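Local coordinates for protein protocadherin gamma-B3 (Homo sapiens, PDB 5K8R) that is a clustered protocadherin whose four N-terminal cadherin repeats bind calcium and which probably mediates calcium-dependent cell adhesion and specific neuronal connections, at residues A[6-9]-A[10-13]; A[29-33]-A[34-38]; A[58-62]-A[63-67]; A[110-113]-A[114-118]. All coordinates share one frame; numbering follows the deposited sequence.

Contact 1: A[6-9]-A[10-13]; sequences AIPE and ELDR. With CA (calcium ion), chain C; CA (calcium ion), chain D.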
loop_
_atom_site.group_PDB
_atom_site.type_symbol
_atom_site.label_atom_id
_atom_site.label_comp_id
_atom_site.label_asym_id
_atom_site.label_seq_id
_atom_site.Cartn_x
_atom_site.Cartn_y
_atom_site.Cartn_z
ATOM N N ALA A 6 24.790 14.978 -56.482
ATOM C CA ALA A 6 24.742 14.583 -55.077
ATOM C C ALA A 6 25.672 15.489 -54.288
ATOM O O ALA A 6 26.888 15.463 -54.500
ATOM C CB ALA A 6 25.137 13.115 -54.900
ATOM N N ILE A 7 25.107 16.288 -53.389
ATOM C CA ILE A 7 25.896 17.252 -52.625
ATOM C C ILE A 7 25.545 17.142 -51.147
ATOM O O ILE A 7 24.402 16.804 -50.806
ATOM C CB ILE A 7 25.670 18.687 -53.133
ATOM C CG1 ILE A 7 24.180 19.035 -53.108
ATOM C CG2 ILE A 7 26.237 18.858 -54.534
ATOM C CD1 ILE A 7 23.875 20.470 -53.487
ATOM N N PRO A 8 26.483 17.403 -50.240
ATOM C CA PRO A 8 26.131 17.451 -48.819
ATOM C C PRO A 8 25.279 18.672 -48.510
ATOM O O PRO A 8 25.276 19.666 -49.238
ATOM C CB PRO A 8 27.492 17.529 -48.118
ATOM C CG PRO A 8 28.389 18.153 -49.133
ATOM C CD PRO A 8 27.920 17.630 -50.461
ATOM N N GLU A 9 24.539 18.577 -47.411
ATOM C CA GLU A 9 23.688 19.673 -46.981
ATOM C C GLU A 9 24.524 20.785 -46.348
ATOM O O GLU A 9 25.715 20.626 -46.066
ATOM C CB GLU A 9 22.635 19.178 -45.990
ATOM C CG GLU A 9 23.222 18.448 -44.792
ATOM C CD GLU A 9 22.217 18.236 -43.677
ATOM O OE1 GLU A 9 21.284 19.056 -43.543
ATOM O OE2 GLU A 9 22.361 17.245 -42.931
ATOM N N GLU A 10 23.874 21.931 -46.135
ATOM C CA GLU A 10 24.450 23.064 -45.407
ATOM C C GLU A 10 25.694 23.626 -46.092
ATOM O O GLU A 10 26.604 24.128 -45.430
ATOM C CB GLU A 10 24.770 22.685 -43.957
ATOM C CG GLU A 10 23.600 22.089 -43.188
ATOM C CD GLU A 10 22.553 23.120 -42.804
ATOM O OE1 GLU A 10 22.792 24.328 -43.011
ATOM O OE2 GLU A 10 21.489 22.718 -42.286
ATOM N N LEU A 11 25.750 23.551 -47.419
ATOM C CA LEU A 11 26.845 24.162 -48.155
ATOM C C LEU A 11 26.659 25.672 -48.224
ATOM O O LEU A 11 25.535 26.182 -48.222
ATOM C CB LEU A 11 26.940 23.587 -49.569
ATOM C CG LEU A 11 27.393 22.134 -49.706
ATOM C CD1 LEU A 11 27.402 21.718 -51.169
ATOM C CD2 LEU A 11 28.766 21.941 -49.081
ATOM N N ASP A 12 27.780 26.389 -48.285
ATOM C CA ASP A 12 27.727 27.838 -48.397
ATOM C C ASP A 12 27.104 28.248 -49.728
ATOM O O ASP A 12 27.089 27.490 -50.702
ATOM C CB ASP A 12 29.125 28.442 -48.266
ATOM C CG ASP A 12 29.678 28.336 -46.859
ATOM O OD1 ASP A 12 28.881 28.149 -45.915
ATOM O OD2 ASP A 12 30.911 28.449 -46.693
ATOM N N ARG A 13 26.575 29.468 -49.758
ATOM C CA ARG A 13 25.968 29.986 -50.975
ATOM C C ARG A 13 27.027 30.172 -52.054
ATOM O O ARG A 13 28.131 30.652 -51.788
ATOM C CB ARG A 13 25.258 31.310 -50.692
ATOM C CG ARG A 13 24.256 31.240 -49.552
ATOM C CD ARG A 13 23.486 32.540 -49.407
ATOM N NE ARG A 13 22.676 32.824 -50.588
ATOM C CZ ARG A 13 21.848 33.857 -50.697
ATOM N NH1 ARG A 13 21.151 34.035 -51.811
ATOM N NH2 ARG A 13 21.714 34.712 -49.691
HETATM CA CA CA C . 21.082 20.366 -41.176
HETATM CA CA CA D . 21.960 16.524 -40.585
HETATM O O HOH W 1 24.000 22.148 -49.481
#
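The carboxylates of Glu9 and Glu10 are the flat groups of this turn. They lie side by side and point the same way, their planes 33° apart. Each gives one oxygen to the calcium ion of chain C: Glu9 OE1 at 2.7 Å and Glu10 OE2 at 2.6 Å from the metal. Glu9 OE2 reaches the calcium ion of chain D at 2.5 Å, which makes Glu9 a bridge between the two metals. Its CG stands between the backbone N and the carbonyl carbon (chi1 55°), and the chain beyond runs out extended to the ions. Glu10 OE1, the oxygen turned from the metal, forms a salt bridge with Arg59. Glu9 OE1 has a second partner besides calcium, probably the backbone N of Arg62. This is the end of strand 3-8 in the first cadherin repeat, a beta-sandwich domain, where the chain leaves the sheet at the calcium-binding linker to the second repeat. Behind the acidic pair, Leu11 folds back on the strand. Its CD2 meets the Pro8 ring at CG (3.8 Å), and its CD1 lies 4.0 Å from Ile7 CB. An alanine here would lose both methyl branches and would probably leave the Pro8 ring and Ile7 without this apolar cover. A water joins the turn, donating to Pro8 O (2.8 Å) and accepting from Leu11 N (3.0 Å).

Contact 2: A[29-33]-A[34-38]; sequences GDLPT and RNLRV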
loop_
_atom_site.group_PDB
_atom_site.type_symbol
_atom_site.label_atom_id
_atom_site.label_comp_id
_atom_site.label_asym_id
_atom_site.label_seq_id
_atom_site.Cartn_x
_atom_site.Cartn_y
_atom_site.Cartn_z
ATOM N N GLY A 29 29.366 28.108 -76.657
ATOM C CA GLY A 29 29.151 28.902 -77.854
ATOM C C GLY A 29 27.701 29.307 -78.027
ATOM O O GLY A 29 27.365 30.078 -78.926
ATOM N N ASP A 30 26.838 28.784 -77.162
ATOM C CA ASP A 30 25.414 29.093 -77.219
ATOM C C ASP A 30 24.800 29.125 -75.823
ATOM O O ASP A 30 23.650 28.733 -75.631
ATOM C CB ASP A 30 24.680 28.074 -78.092
ATOM C CG ASP A 30 25.269 27.967 -79.484
ATOM O OD1 ASP A 30 24.727 28.606 -80.411
ATOM O OD2 ASP A 30 26.273 27.244 -79.653
ATOM N N LEU A 31 25.609 29.610 -74.886
ATOM C CA LEU A 31 25.222 29.741 -73.499
ATOM C C LEU A 31 24.193 30.852 -73.395
ATOM O O LEU A 31 23.207 30.708 -72.672
ATOM C CB LEU A 31 26.448 30.005 -72.622
ATOM C CG LEU A 31 26.897 28.852 -71.721
ATOM C CD1 LEU A 31 25.695 28.123 -71.142
ATOM C CD2 LEU A 31 27.795 27.891 -72.484
ATOM N N PRO A 32 24.398 31.960 -74.106
ATOM C CA PRO A 32 23.386 33.019 -73.997
ATOM C C PRO A 32 22.131 32.870 -74.850
ATOM O O PRO A 32 21.037 33.219 -74.402
ATOM C CB PRO A 32 24.235 34.218 -74.413
ATOM C CG PRO A 32 25.078 33.712 -75.539
ATOM C CD PRO A 32 25.092 32.207 -75.482
ATOM N N THR A 33 22.282 32.337 -76.052
ATOM C CA THR A 33 21.171 32.222 -76.990
ATOM C C THR A 33 20.108 31.283 -76.429
ATOM O O THR A 33 18.937 31.362 -76.803
ATOM C CB THR A 33 21.636 31.695 -78.361
ATOM O OG1 THR A 33 22.732 32.487 -78.834
ATOM C CG2 THR A 33 20.499 31.759 -79.369
ATOM N N ARG A 34 20.516 30.417 -75.502
ATOM C CA ARG A 34 19.640 29.438 -74.881
ATOM C C ARG A 34 18.998 29.880 -73.591
ATOM O O ARG A 34 17.899 29.512 -73.293
ATOM C CB ARG A 34 20.342 28.121 -74.755
ATOM C CG ARG A 34 20.825 27.657 -76.093
ATOM C CD ARG A 34 20.474 26.229 -76.366
ATOM N NE ARG A 34 19.051 26.036 -76.346
ATOM C CZ ARG A 34 18.487 24.862 -76.492
ATOM N NH1 ARG A 34 19.241 23.815 -76.666
ATOM N NH2 ARG A 34 17.186 24.743 -76.485
ATOM N N ASN A 35 19.701 30.684 -72.837
ATOM C CA ASN A 35 19.165 31.308 -71.627
ATOM C C ASN A 35 18.604 30.266 -70.657
ATOM O O ASN A 35 17.417 30.251 -70.329
ATOM C CB ASN A 35 18.106 32.353 -71.992
ATOM C CG ASN A 35 17.754 33.259 -70.830
ATOM O OD1 ASN A 35 18.541 33.429 -69.899
ATOM N ND2 ASN A 35 16.566 33.852 -70.881
ATOM N N LEU A 36 19.491 29.381 -70.205
ATOM C CA LEU A 36 19.098 28.354 -69.249
ATOM C C LEU A 36 18.632 28.995 -67.950
ATOM O O LEU A 36 19.168 30.020 -67.519
ATOM C CB LEU A 36 20.272 27.414 -68.966
ATOM C CG LEU A 36 21.077 26.883 -70.151
ATOM C CD1 LEU A 36 22.237 26.028 -69.661
ATOM C CD2 LEU A 36 20.190 26.091 -71.086
ATOM N N ARG A 37 17.627 28.389 -67.318
ATOM C CA ARG A 37 17.214 28.868 -66.005
ATOM C C ARG A 37 16.547 27.742 -65.231
ATOM O O ARG A 37 16.022 26.790 -65.808
ATOM C CB ARG A 37 16.280 30.081 -66.111
ATOM C CG ARG A 37 15.058 29.862 -66.975
ATOM C CD ARG A 37 14.307 31.162 -67.199
ATOM N NE ARG A 37 13.147 30.983 -68.068
ATOM C CZ ARG A 37 13.200 30.998 -69.395
ATOM N NH1 ARG A 37 14.360 31.178 -70.012
ATOM N NH2 ARG A 37 12.095 30.827 -70.108
ATOM N N VAL A 38 16.581 27.864 -63.910
ATOM C CA VAL A 38 15.999 26.874 -63.012
ATOM C C VAL A 38 14.560 27.268 -62.713
ATOM O O VAL A 38 14.233 28.458 -62.620
ATOM C CB VAL A 38 16.835 26.752 -61.722
ATOM C CG1 VAL A 38 16.894 28.087 -60.993
ATOM C CG2 VAL A 38 16.286 25.662 -60.817
#
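Arg34 leaves its backbone with CG beside its own N (chi1 -56°), which sets this methylene against the carbonyl of Asp30, CG to O 3.1 Å. The chain then bends at chi2 and chi3 and carries the guanidinium away from segment 29-33. The Asp30 side chain is poorly ordered; its CB is 4.4 Å from Arg34 CG, so the contact rests mainly on the Asp30 carbonyl. Leu31 has an unusual first torsion (chi1 -108°). Its CB points away from the following segment, yet its end swings back, and CD1 comes to 4.3 Å from Leu36 CD1. Both leucines also pack on Ala21 of helix 20-23, and Leu36 touches Phe26 and Val47, so this methyl contact belongs to the core of the first cadherin repeat. A short, weakly bonded helix, about 31-34, is followed after Asn35 and Leu36 by strand 37-39, an outer strand of a four-stranded mixed sheet. Asn35 makes the exit. It is the first residue to leave helical geometry and does so with positive phi (55°). Asn35 CB stays 3.9 Å from Pro32 O. Glu81 takes hydrogen bonds from both polar side chains, its O from Arg34 NE and its OE2 from Asn35 ND2. Nearby, Arg37 packs on Ser321 of the second subunit, which joins repeat 1 of this chain to repeat 4 of its antiparallel partner.

Contact 3: A[58-62]-A[63-67]; sequences DRIDR and EEICG. With CA (calcium ion), chain C; CA (calcium ion), chain D.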
loop_
_atom_site.group_PDB
_atom_site.type_symbol
_atom_site.label_atom_id
_atom_site.label_comp_id
_atom_site.label_asym_id
_atom_site.label_seq_id
_atom_site.Cartn_x
_atom_site.Cartn_y
_atom_site.Cartn_z
ATOM N N ASP A 58 20.591 29.068 -51.707
ATOM C CA ASP A 58 20.160 29.348 -50.344
ATOM C C ASP A 58 20.550 28.166 -49.465
ATOM O O ASP A 58 21.128 27.183 -49.933
ATOM C CB ASP A 58 18.653 29.627 -50.297
ATOM C CG ASP A 58 18.229 30.359 -49.038
ATOM O OD1 ASP A 58 19.102 30.945 -48.364
ATOM O OD2 ASP A 58 17.020 30.351 -48.724
ATOM N N ARG A 59 20.230 28.270 -48.178
ATOM C CA ARG A 59 20.564 27.210 -47.238
ATOM C C ARG A 59 19.743 25.960 -47.527
ATOM O O ARG A 59 18.514 26.019 -47.632
ATOM C CB ARG A 59 20.327 27.676 -45.801
ATOM C CG ARG A 59 20.551 26.590 -44.761
ATOM C CD ARG A 59 20.537 27.158 -43.352
ATOM N NE ARG A 59 20.771 26.124 -42.348
ATOM C CZ ARG A 59 19.811 25.531 -41.646
ATOM N NH1 ARG A 59 18.542 25.872 -41.832
ATOM N NH2 ARG A 59 20.118 24.600 -40.754
ATOM N N ILE A 60 20.429 24.826 -47.659
ATOM C CA ILE A 60 19.773 23.545 -47.893
ATOM C C ILE A 60 19.901 22.692 -46.638
ATOM O O ILE A 60 20.899 21.987 -46.449
ATOM C CB ILE A 60 20.366 22.832 -49.121
ATOM C CG1 ILE A 60 20.247 23.724 -50.358
ATOM C CG2 ILE A 60 19.669 21.499 -49.359
ATOM C CD1 ILE A 60 20.791 23.096 -51.619
ATOM N N ASP A 61 18.896 22.761 -45.769
ATOM C CA ASP A 61 18.875 21.989 -44.530
ATOM C C ASP A 61 18.097 20.701 -44.774
ATOM O O ASP A 61 16.880 20.733 -44.982
ATOM C CB ASP A 61 18.252 22.805 -43.400
ATOM C CG ASP A 61 18.086 22.004 -42.122
ATOM O OD1 ASP A 61 18.885 21.073 -41.889
ATOM O OD2 ASP A 61 17.152 22.307 -41.349
ATOM N N ARG A 62 18.800 19.566 -44.745
ATOM C CA ARG A 62 18.151 18.288 -45.022
ATOM C C ARG A 62 17.115 17.938 -43.961
ATOM O O ARG A 62 16.115 17.277 -44.266
ATOM C CB ARG A 62 19.196 17.178 -45.126
ATOM C CG ARG A 62 18.654 15.870 -45.676
ATOM C CD ARG A 62 19.335 14.676 -45.035
ATOM N NE ARG A 62 19.136 14.665 -43.590
ATOM C CZ ARG A 62 18.048 14.191 -42.990
ATOM N NH1 ARG A 62 17.056 13.687 -43.712
ATOM N NH2 ARG A 62 17.950 14.222 -41.668
ATOM N N GLU A 63 17.333 18.367 -42.716
ATOM C CA GLU A 63 16.374 18.071 -41.656
ATOM C C GLU A 63 15.041 18.766 -41.905
ATOM O O GLU A 63 13.977 18.187 -41.659
ATOM C CB GLU A 63 16.944 18.476 -40.296
ATOM C CG GLU A 63 17.872 17.443 -39.676
ATOM C CD GLU A 63 19.181 17.300 -40.427
ATOM O OE1 GLU A 63 19.797 18.336 -40.752
ATOM O OE2 GLU A 63 19.588 16.151 -40.697
ATOM N N GLU A 64 15.078 20.005 -42.395
ATOM C CA GLU A 64 13.843 20.736 -42.650
ATOM C C GLU A 64 13.184 20.308 -43.956
ATOM O O GLU A 64 11.961 20.413 -44.093
ATOM C CB GLU A 64 14.121 22.240 -42.664
ATOM C CG GLU A 64 12.876 23.107 -42.713
ATOM C CD GLU A 64 13.199 24.588 -42.697
ATOM O OE1 GLU A 64 14.398 24.935 -42.738
ATOM O OE2 GLU A 64 12.255 25.403 -42.641
ATOM N N ILE A 65 13.969 19.811 -44.912
ATOM C CA ILE A 65 13.429 19.448 -46.218
ATOM C C ILE A 65 12.847 18.040 -46.198
ATOM O O ILE A 65 11.692 17.826 -46.583
ATOM C CB ILE A 65 14.514 19.595 -47.301
ATOM C CG1 ILE A 65 14.934 21.059 -47.440
ATOM C CG2 ILE A 65 14.019 19.052 -48.631
ATOM C CD1 ILE A 65 16.138 21.260 -48.333
ATOM N N CYS A 66 13.634 17.055 -45.755
ATOM C CA CYS A 66 13.201 15.665 -45.792
ATOM C C CYS A 66 12.937 15.052 -44.425
ATOM O O CYS A 66 12.298 13.998 -44.358
ATOM C CB CYS A 66 14.236 14.799 -46.528
ATOM S SG CYS A 66 14.432 15.186 -48.286
ATOM N N GLY A 67 13.405 15.670 -43.346
ATOM C CA GLY A 67 13.114 15.135 -42.023
ATOM C C GLY A 67 13.841 13.826 -41.783
ATOM O O GLY A 67 15.061 13.727 -41.946
HETATM CA CA CA C . 21.082 20.366 -41.176
HETATM CA CA CA D . 21.960 16.524 -40.585
#
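Metal bonds join Asp61 to Glu63. Asp61 OD1 and Glu63 OE1 each lie 2.4 Å from the calcium ion of chain C. Their side chains cross at about a right angle. Glu63 binds the calcium ion of chain D with both oxygens, OE2 at 2.4 Å, so its OE1 bridges the two metals. The charged contact is between Arg62 and Glu63. Arg62 NH2 donates to Glu63 OE2 over 2.7 Å from above the carboxylate plane, and NE adds a weak bond to the same oxygen. The two flat groups stand 74° apart. At the guanidinium edge, Gly67 O takes a 2.7 Å bond from Arg62 NH1 and a weak one from NH2. The Arg62 chain starts with CG anti to the backbone N (chi1 -169°), then bends twice and curls back over Glu63 CA. A leucine in its place would probably leave Gly67 O without these donors and Glu63 OE2 without its positively charged mate. Helix bonds follow. Asp61 is the N-cap: OD1 accepts from Glu63 N and OD2, weakly, from Glu64 N. Its carbonyl accepts from Ile65 N, and Arg62 O is shared by Cys66 N (2.9 Å) and Gly67 N. The apolar contact is Ile60 CG2 on Ile65 CD1, 3.7 Å apart. Cys66 is tied to Cys72 by a disulfide. Asp61, Arg62 and Glu63 form the DRE calcium-binding motif of cadherin repeats, here at the linker between repeats 1 and 2.

Contact 4: A[110-113]-A[114-118]; sequences LEIS and ELALT. With CA (calcium ion), chain J; CA (calcium ion), chain I.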
loop_
_atom_site.group_PDB
_atom_site.type_symbol
_atom_site.label_atom_id
_atom_site.label_comp_id
_atom_site.label_asym_id
_atom_site.label_seq_id
_atom_site.Cartn_x
_atom_site.Cartn_y
_atom_site.Cartn_z
ATOM N N LEU A 110 12.025 8.385 -11.457
ATOM C CA LEU A 110 11.603 7.037 -11.655
ATOM C C LEU A 110 11.331 6.392 -10.318
ATOM O O LEU A 110 12.223 6.252 -9.536
ATOM C CB LEU A 110 12.740 6.309 -12.338
ATOM C CG LEU A 110 12.606 4.843 -12.614
ATOM C CD1 LEU A 110 11.463 4.632 -13.565
ATOM C CD2 LEU A 110 13.872 4.356 -13.240
ATOM N N GLU A 111 10.095 5.999 -10.077
ATOM C CA GLU A 111 9.697 5.367 -8.826
ATOM C C GLU A 111 9.859 3.857 -8.947
ATOM O O GLU A 111 9.267 3.233 -9.835
ATOM C CB GLU A 111 8.255 5.724 -8.465
ATOM C CG GLU A 111 8.023 7.200 -8.192
ATOM C CD GLU A 111 7.048 7.434 -7.055
ATOM O OE1 GLU A 111 6.714 6.459 -6.348
ATOM O OE2 GLU A 111 6.619 8.591 -6.864
ATOM N N ILE A 112 10.658 3.276 -8.055
ATOM C CA ILE A 112 10.909 1.840 -8.021
ATOM C C ILE A 112 10.788 1.373 -6.579
ATOM O O ILE A 112 11.436 1.932 -5.686
ATOM C CB ILE A 112 12.300 1.487 -8.585
ATOM C CG1 ILE A 112 12.410 1.905 -10.053
ATOM C CG2 ILE A 112 12.579 0.001 -8.422
ATOM C CD1 ILE A 112 13.785 1.683 -10.651
ATOM N N SER A 113 9.963 0.355 -6.348
ATOM C CA SER A 113 9.800 -0.171 -5.001
ATOM C C SER A 113 11.022 -0.985 -4.593
ATOM O O SER A 113 11.698 -1.593 -5.427
ATOM C CB SER A 113 8.545 -1.037 -4.907
ATOM O OG SER A 113 8.793 -2.348 -5.385
ATOM N N GLU A 114 11.299 -0.991 -3.289
ATOM C CA GLU A 114 12.427 -1.748 -2.762
ATOM C C GLU A 114 12.223 -3.255 -2.853
ATOM O O GLU A 114 13.173 -4.005 -2.609
ATOM C CB GLU A 114 12.692 -1.344 -1.311
ATOM C CG GLU A 114 11.446 -1.316 -0.450
ATOM C CD GLU A 114 11.707 -0.778 0.941
ATOM O OE1 GLU A 114 12.867 -0.840 1.400
ATOM O OE2 GLU A 114 10.749 -0.289 1.573
ATOM N N LEU A 115 11.019 -3.713 -3.193
ATOM C CA LEU A 115 10.770 -5.130 -3.422
ATOM C C LEU A 115 11.258 -5.604 -4.784
ATOM O O LEU A 115 11.097 -6.788 -5.101
ATOM C CB LEU A 115 9.276 -5.435 -3.281
ATOM C CG LEU A 115 8.697 -5.407 -1.866
ATOM C CD1 LEU A 115 7.199 -5.667 -1.891
ATOM C CD2 LEU A 115 9.407 -6.418 -0.978
ATOM N N ALA A 116 11.838 -4.718 -5.591
ATOM C CA ALA A 116 12.331 -5.107 -6.905
ATOM C C ALA A 116 13.457 -6.123 -6.769
ATOM O O ALA A 116 14.435 -5.894 -6.051
ATOM C CB ALA A 116 12.812 -3.879 -7.677
ATOM N N LEU A 117 13.311 -7.251 -7.456
ATOM C CA LEU A 117 14.310 -8.304 -7.395
ATOM C C LEU A 117 15.535 -7.929 -8.222
ATOM O O LEU A 117 15.479 -7.086 -9.121
ATOM C CB LEU A 117 13.729 -9.626 -7.894
ATOM C CG LEU A 117 12.465 -10.122 -7.191
ATOM C CD1 LEU A 117 11.990 -11.428 -7.807
ATOM C CD2 LEU A 117 12.709 -10.285 -5.701
ATOM N N THR A 118 16.657 -8.568 -7.898
ATOM C CA THR A 118 17.873 -8.378 -8.677
ATOM C C THR A 118 17.659 -8.879 -10.098
ATOM O O THR A 118 17.180 -9.996 -10.312
ATOM C CB THR A 118 19.044 -9.111 -8.024
ATOM O OG1 THR A 118 19.249 -8.607 -6.699
ATOM C CG2 THR A 118 20.315 -8.915 -8.837
HETATM CA CA CA J . 10.566 -0.440 3.982
HETATM CA CA CA I . 13.839 -2.231 3.299
HETATM O O HOH W 2 15.358 -3.826 2.127
#
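Ala116 turns its methyl toward the end of the strand, where CB meets Ile112 CG2 at 4.0 Å. CG2, on the branch beside the carbonyl carbon, is the part of Ile112 that reaches Ala116; the far end leads away. Ala116 CB also sits 3.4 Å from Ser113 O. A type I beta turn from Ser113 to Ala116 brings the groups together. It is closed by Ala116 N donating to Ser113 O at 3.1 Å, with the donor well above the carbonyl plane. Ser113 OG, set between its backbone N and carbonyl carbon (chi1 82°), accepts a weak 3.4 Å bond from Leu115 N. The CB of Glu114 points away from the strand segment. The chain is extended beyond CG and ends between two calcium ions. Glu114 OE2 binds the ion of chain J at 2.4 Å and OE1 the ion of chain I at 2.5 Å; water 2 is a further ligand of the latter. Glu114 OE1 also accepts from Arg172 N, which helps fix the carboxylate's rotation. Glu173 and Asp207 also serve both ions; Asp171 completes the protein ligands of the ion of chain I, and Asp204, Ala205 O and Asp240 those of chain J. The turn ends strand 107-113, an outer strand of the second repeat's mixed sheet, which runs parallel to strand 193-203. Ile112 packs on Val200 of that neighbour, and both Ile112 and Ala116 rest on Phe122 of strand 121-123.

How the contacts relate
The contacts follow one another along the chain, the first three in cadherin repeat 1 and contact 4 in repeat 2. Contacts 1 and 3 are about 10 Å apart between centres. They touch and share two calcium ions at the linker between these repeats. Contact 2 lies toward the other end of repeat 1, its centre about 25 Å from that of contact 1, on the same sheet; strands 3-8 and 37-39 are its outer strands. Contact 4 is about 50 Å from contact 1 between centres. It serves the next linker, between repeats 2 and 3, with Glu114 playing the part of Glu9. The calcium sites thus recur along the rod and probably stiffen it.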